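Putative DNA-binding protein (Ralstonia eutropha, PDB 3HWU) is of unknown function but carries a Plants and Prokaryotes Conserved (PCC) domain and may bind DNA. Local coordinates at residues E30-A33 with R34-I38; H21-V25 with L26-E30. All coordinates share one frame; numbering follows the deposited sequence.

Contact 1: residues E30-A33 with R34-I38; sequences EQLA and RDEHI
Gln31 meets Arg34 and Asp35 on the last turn of helix 25-35, which lies against the antiparallel sheet of the PCC domain, and the three illustrate how one amide can serve two charged neighbours. In the conformer described, its carbonyl accepts from the guanidinium, Arg34 NH2 lying 2.6 Å from Gln31 OE1 along an almost straight bond (172°), in the guanidinium plane but above that of the amide. Gln31 NE2 in turn donates to Asp35 OD1 at 2.7 Å, from above the carboxylate plane. With CG anti to the backbone N (chi1 -168°) and a bend at chi2, the amide swings toward the helix C terminus to face both partners. Waters widen the network of this conformer: one joins Glu30 OE1 to Arg34 NH2, another Gln31 NE2 to Arg34 NE.

Apolar contact lies toward the sheet, where Leu32 CG and Ile38 CD1 approach to 3.8 Å, Leu32 also touching Met17 and Ile38 touching Ile81. Backbone bonds run from Arg34 N to Glu30 O, Asp35 N to Gln31 O and Glu36 N to Leu32 O. Beyond them His37 takes a positive phi (50°), and Ile38 N donates 3.0 Å to Ala33 O, in the carbonyl plane on a lone pair.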
loop_
_atom_site.group_PDB
_atom_site.type_symbol
_atom_site.label_atom_id
_atom_site.label_comp_id
_atom_site.label_asym_id
_atom_site.label_seq_id
_atom_site.Cartn_x
_atom_site.Cartn_y
_atom_site.Cartn_z
ATOM N N GLU A 30 9.412 -4.582 -15.652
ATOM C CA GLU A 30 10.669 -4.361 -16.361
ATOM C C GLU A 30 10.429 -3.914 -17.787
ATOM O O GLU A 30 11.090 -2.980 -18.278
ATOM C CB GLU A 30 11.506 -5.631 -16.367
ATOM C CG GLU A 30 12.024 -6.045 -14.983
ATOM C CD GLU A 30 12.598 -7.469 -14.882
ATOM O OE1 GLU A 30 12.481 -8.252 -15.837
ATOM O OE2 GLU A 30 13.130 -7.779 -13.785
ATOM N N GLN A 31 9.508 -4.592 -18.485
ATOM C CA GLN A 31 9.221 -4.201 -19.857
ATOM C C GLN A 31 8.595 -2.795 -19.960
ATOM O O GLN A 31 8.886 -2.050 -20.911
ATOM C CB GLN A 31 8.315 -5.254 -20.520
ATOM C CG GLN A 31 8.219 -5.039 -22.034
ATOM C CD GLN A 31 9.534 -5.278 -22.714
ATOM O OE1 GLN A 31 10.273 -6.213 -22.355
ATOM N NE2 GLN A 31 9.873 -4.418 -23.677
ATOM N N LEU A 32 7.704 -2.434 -19.033
ATOM C CA LEU A 32 7.177 -1.084 -19.023
ATOM C C LEU A 32 8.324 -0.057 -18.854
ATOM O O LEU A 32 8.354 0.992 -19.516
ATOM C CB LEU A 32 6.167 -0.934 -17.876
ATOM C CG LEU A 32 5.514 0.449 -17.747
ATOM C CD1 LEU A 32 4.499 0.725 -18.806
ATOM C CD2 LEU A 32 4.852 0.587 -16.350
ATOM N N ALA A 33 9.236 -0.361 -17.944
ATOM C CA ALA A 33 10.385 0.536 -17.713
ATOM C C ALA A 33 11.195 0.754 -18.996
ATOM O O ALA A 33 11.598 1.885 -19.325
ATOM C CB ALA A 33 11.279 -0.010 -16.558
ATOM N N ARG A 34 11.439 -0.340 -19.716
ATOM C CA ARG A 34 12.175 -0.254 -20.962
ATOM C C ARG A 34 11.378 0.419 -22.089
ATOM O O ARG A 34 11.961 1.232 -22.823
ATOM C CB ARG A 34 12.657 -1.641 -21.398
ATOM C CG ARG A 34 13.770 -2.282 -20.612
ATOM C CD ARG A 34 14.279 -3.532 -21.364
ATOM N NE ARG A 34 13.251 -4.566 -21.376
ATOM C CZ ARG A 34 13.111 -5.471 -20.420
ATOM N NH1 ARG A 34 13.979 -5.506 -19.416
ATOM N NH2 ARG A 34 12.126 -6.356 -20.472
ATOM N N ASP A 35 10.081 0.114 -22.249
ATOM C CA ASP A 35 9.251 0.655 -23.335
ATOM C C ASP A 35 8.937 2.122 -23.162
ATOM O O ASP A 35 8.862 2.879 -24.132
ATOM C CB ASP A 35 7.911 -0.085 -23.512
ATOM C CG ASP A 35 8.050 -1.478 -24.085
ATOM O OD1 ASP A 35 9.174 -1.891 -24.447
ATOM O OD2 ASP A 35 6.978 -2.158 -24.147
ATOM N N GLU A 36 8.756 2.540 -21.915
ATOM C CA GLU A 36 8.396 3.910 -21.622
ATOM C C GLU A 36 9.611 4.689 -21.073
ATOM O O GLU A 36 9.447 5.860 -20.679
ATOM C CB GLU A 36 7.219 3.969 -20.628
ATOM C CG GLU A 36 5.893 3.510 -21.212
ATOM C CD GLU A 36 5.300 4.434 -22.272
ATOM O OE1 GLU A 36 5.527 5.662 -22.200
ATOM O OE2 GLU A 36 4.564 3.929 -23.155
ATOM N N HIS A 37 10.793 4.082 -21.041
ATOM C CA HIS A 37 12.030 4.764 -20.586
ATOM C C HIS A 37 11.797 5.449 -19.239
ATOM O O HIS A 37 12.142 6.603 -19.030
ATOM C CB HIS A 37 12.511 5.758 -21.662
ATOM C CG HIS A 37 12.420 5.199 -23.049
ATOM N ND1 HIS A 37 11.360 5.457 -23.905
ATOM C CD2 HIS A 37 13.181 4.269 -23.659
ATOM C CE1 HIS A 37 11.512 4.745 -25.006
ATOM N NE2 HIS A 37 12.615 4.018 -24.884
ATOM N N ILE A 38 11.193 4.731 -18.312
ATOM C CA ILE A 38 10.890 5.278 -16.997
ATOM C C ILE A 38 12.169 5.643 -16.286
ATOM O O ILE A 38 13.022 4.761 -16.061
ATOM C CB ILE A 38 10.058 4.254 -16.161
ATOM C CG1 ILE A 38 8.675 4.131 -16.783
ATOM C CG2 ILE A 38 9.976 4.718 -14.698
ATOM C CD1 ILE A 38 7.712 3.099 -16.125
HETATM O O HOH W 1 12.069 -8.324 -18.604
HETATM O O HOH W 2 12.762 -5.225 -24.533
#

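Contact 2: residues H21-V25 with L26-E30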
loop_
_atom_site.group_PDB
_atom_site.type_symbol
_atom_site.label_atom_id
_atom_site.label_comp_id
_atom_site.label_asym_id
_atom_site.label_seq_id
_atom_site.Cartn_x
_atom_site.Cartn_y
_atom_site.Cartn_z
ATOM N N HIS A 21 -4.245 -13.039 -16.970
ATOM C CA HIS A 21 -3.898 -14.431 -16.727
ATOM C C HIS A 21 -2.578 -14.816 -17.395
ATOM O O HIS A 21 -2.387 -14.607 -18.605
ATOM C CB HIS A 21 -5.045 -15.267 -17.323
ATOM C CG HIS A 21 -4.979 -16.744 -17.074
ATOM N ND1 HIS A 21 -4.185 -17.342 -16.119
ATOM C CD2 HIS A 21 -5.715 -17.743 -17.617
ATOM C CE1 HIS A 21 -4.381 -18.650 -16.134
ATOM N NE2 HIS A 21 -5.311 -18.916 -17.025
ATOM N N GLY A 22 -1.666 -15.365 -16.588
ATOM C CA GLY A 22 -0.398 -15.873 -17.043
ATOM C C GLY A 22 0.721 -14.846 -17.082
ATOM O O GLY A 22 1.857 -15.225 -17.258
ATOM N N ASP A 23 0.422 -13.556 -16.906
ATOM C CA ASP A 23 1.482 -12.537 -16.988
ATOM C C ASP A 23 2.430 -12.619 -15.792
ATOM O O ASP A 23 2.009 -12.701 -14.643
ATOM C CB ASP A 23 0.895 -11.125 -17.054
ATOM C CG ASP A 23 0.204 -10.799 -18.363
ATOM O OD1 ASP A 23 0.469 -11.489 -19.384
ATOM O OD2 ASP A 23 -0.546 -9.777 -18.428
ATOM N N ASN A 24 3.714 -12.503 -16.098
ATOM C CA ASN A 24 4.767 -12.455 -15.128
ATOM C C ASN A 24 4.924 -11.007 -14.650
ATOM O O ASN A 24 5.298 -10.134 -15.428
ATOM C CB ASN A 24 6.083 -12.960 -15.733
ATOM C CG ASN A 24 7.201 -12.956 -14.725
ATOM O OD1 ASN A 24 7.512 -11.905 -14.172
ATOM N ND2 ASN A 24 7.779 -14.136 -14.422
ATOM N N VAL A 25 4.570 -10.754 -13.403
ATOM C CA VAL A 25 4.354 -9.355 -12.966
ATOM C C VAL A 25 5.628 -8.516 -12.979
ATOM O O VAL A 25 5.653 -7.412 -13.538
ATOM C CB VAL A 25 3.672 -9.348 -11.595
ATOM C CG1 VAL A 25 3.557 -7.895 -11.022
ATOM C CG2 VAL A 25 2.261 -9.998 -11.664
ATOM N N LEU A 26 6.697 -9.004 -12.352
ATOM C CA LEU A 26 7.899 -8.167 -12.310
ATOM C C LEU A 26 8.501 -8.010 -13.705
ATOM O O LEU A 26 9.025 -6.961 -14.027
ATOM C CB LEU A 26 8.946 -8.641 -11.292
ATOM C CG LEU A 26 8.407 -8.829 -9.850
ATOM C CD1 LEU A 26 9.591 -9.189 -8.973
ATOM C CD2 LEU A 26 7.719 -7.608 -9.320
ATOM N N GLN A 27 8.446 -9.064 -14.513
ATOM C CA GLN A 27 8.942 -8.953 -15.890
ATOM C C GLN A 27 8.126 -7.943 -16.701
ATOM O O GLN A 27 8.692 -7.184 -17.496
ATOM C CB GLN A 27 8.950 -10.339 -16.563
ATOM C CG GLN A 27 9.960 -11.299 -15.968
ATOM C CD GLN A 27 9.926 -12.702 -16.546
ATOM O OE1 GLN A 27 9.142 -13.018 -17.473
ATOM N NE2 GLN A 27 10.776 -13.553 -16.002
ATOM N N ASN A 28 6.819 -7.891 -16.504
ATOM C CA ASN A 28 6.032 -6.889 -17.221
ATOM C C ASN A 28 6.373 -5.465 -16.738
ATOM O O ASN A 28 6.358 -4.535 -17.530
ATOM C CB ASN A 28 4.536 -7.185 -17.088
ATOM C CG ASN A 28 4.019 -8.096 -18.179
ATOM O OD1 ASN A 28 3.608 -7.583 -19.232
ATOM N ND2 ASN A 28 4.010 -9.381 -17.963
ATOM N N LEU A 29 6.673 -5.293 -15.457
ATOM C CA LEU A 29 7.143 -3.984 -14.964
ATOM C C LEU A 29 8.516 -3.601 -15.544
ATOM O O LEU A 29 8.752 -2.436 -15.883
ATOM C CB LEU A 29 7.189 -3.986 -13.438
ATOM C CG LEU A 29 5.806 -3.839 -12.783
ATOM C CD1 LEU A 29 5.874 -4.282 -11.308
ATOM C CD2 LEU A 29 5.269 -2.392 -12.924
ATOM N N GLU A 30 9.412 -4.582 -15.652
ATOM C CA GLU A 30 10.669 -4.361 -16.361
ATOM C C GLU A 30 10.429 -3.914 -17.787
ATOM O O GLU A 30 11.090 -2.980 -18.278
ATOM C CB GLU A 30 11.506 -5.631 -16.367
ATOM C CG GLU A 30 12.024 -6.045 -14.983
ATOM C CD GLU A 30 12.598 -7.469 -14.882
ATOM O OE1 GLU A 30 12.481 -8.252 -15.837
ATOM O OE2 GLU A 30 13.130 -7.779 -13.785
HETATM O O HOH W 3 3.053 -11.297 -20.143
#
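Asn24 and Gln27 stack their amides at the start of helix 25-35, and the path of the Asn24 side chain explains both the stack and the cap. In the conformer described, Asn24 CB lies 3.5 Å from Gln27 OE1. CG stands anti to the backbone N (chi1 -178°), which carries the amide forward to the first turn, and Asn24 CG comes within 3.3 Å of Gln27 CD. The amide planes are only 7° apart. Asn24 OD1 accepts from Gln27 N at 3.0 Å, the donor tilted 28° from the amide carbonyl plane, while Asn24 ND2 rests 3.3 Å from Gln27 CD.

This is an N-cap: Asn24 supplies an acceptor to a first-turn N-H that has no preceding helical carbonyl. The cap sits where the loop after strand 14-20 enters the helix, with Val25 packed on Leu111 and Val113 of strand 103-114. The backbone carbonyl of Asn24 accepts twice from Asn28, through the main-chain N and ND2; Asn28 ND2 lies 2.9 Å from Asn24 O, above the carbonyl plane. Asp23, whose carboxylate forms a salt bridge with Lys7, adds a water link: the water donates to Asp23 OD1 at 2.7 Å and accepts from Asn28 ND2 at 3.1 Å.

How the contacts relate
Read from the N terminus, the chain leaves strand 14-20 and enters contact 2, where residues 21-25 turn out of the loop and start helix 25-35. Contact 1 takes over at Glu30, the residue common to both, and carries the helix to its end and on toward strand 40-49. The two therefore neither nest nor cross: they follow head to tail, their centres about 12 Å apart, and each closes only a short local turn. Between them they take in both ends of the helix on the sheet. Contact 2 adjoins strand 103-114, contact 1 adjoins strand 72-84, and strand 87-97 is touched from both, by Leu26 in one and Ala33 in the other.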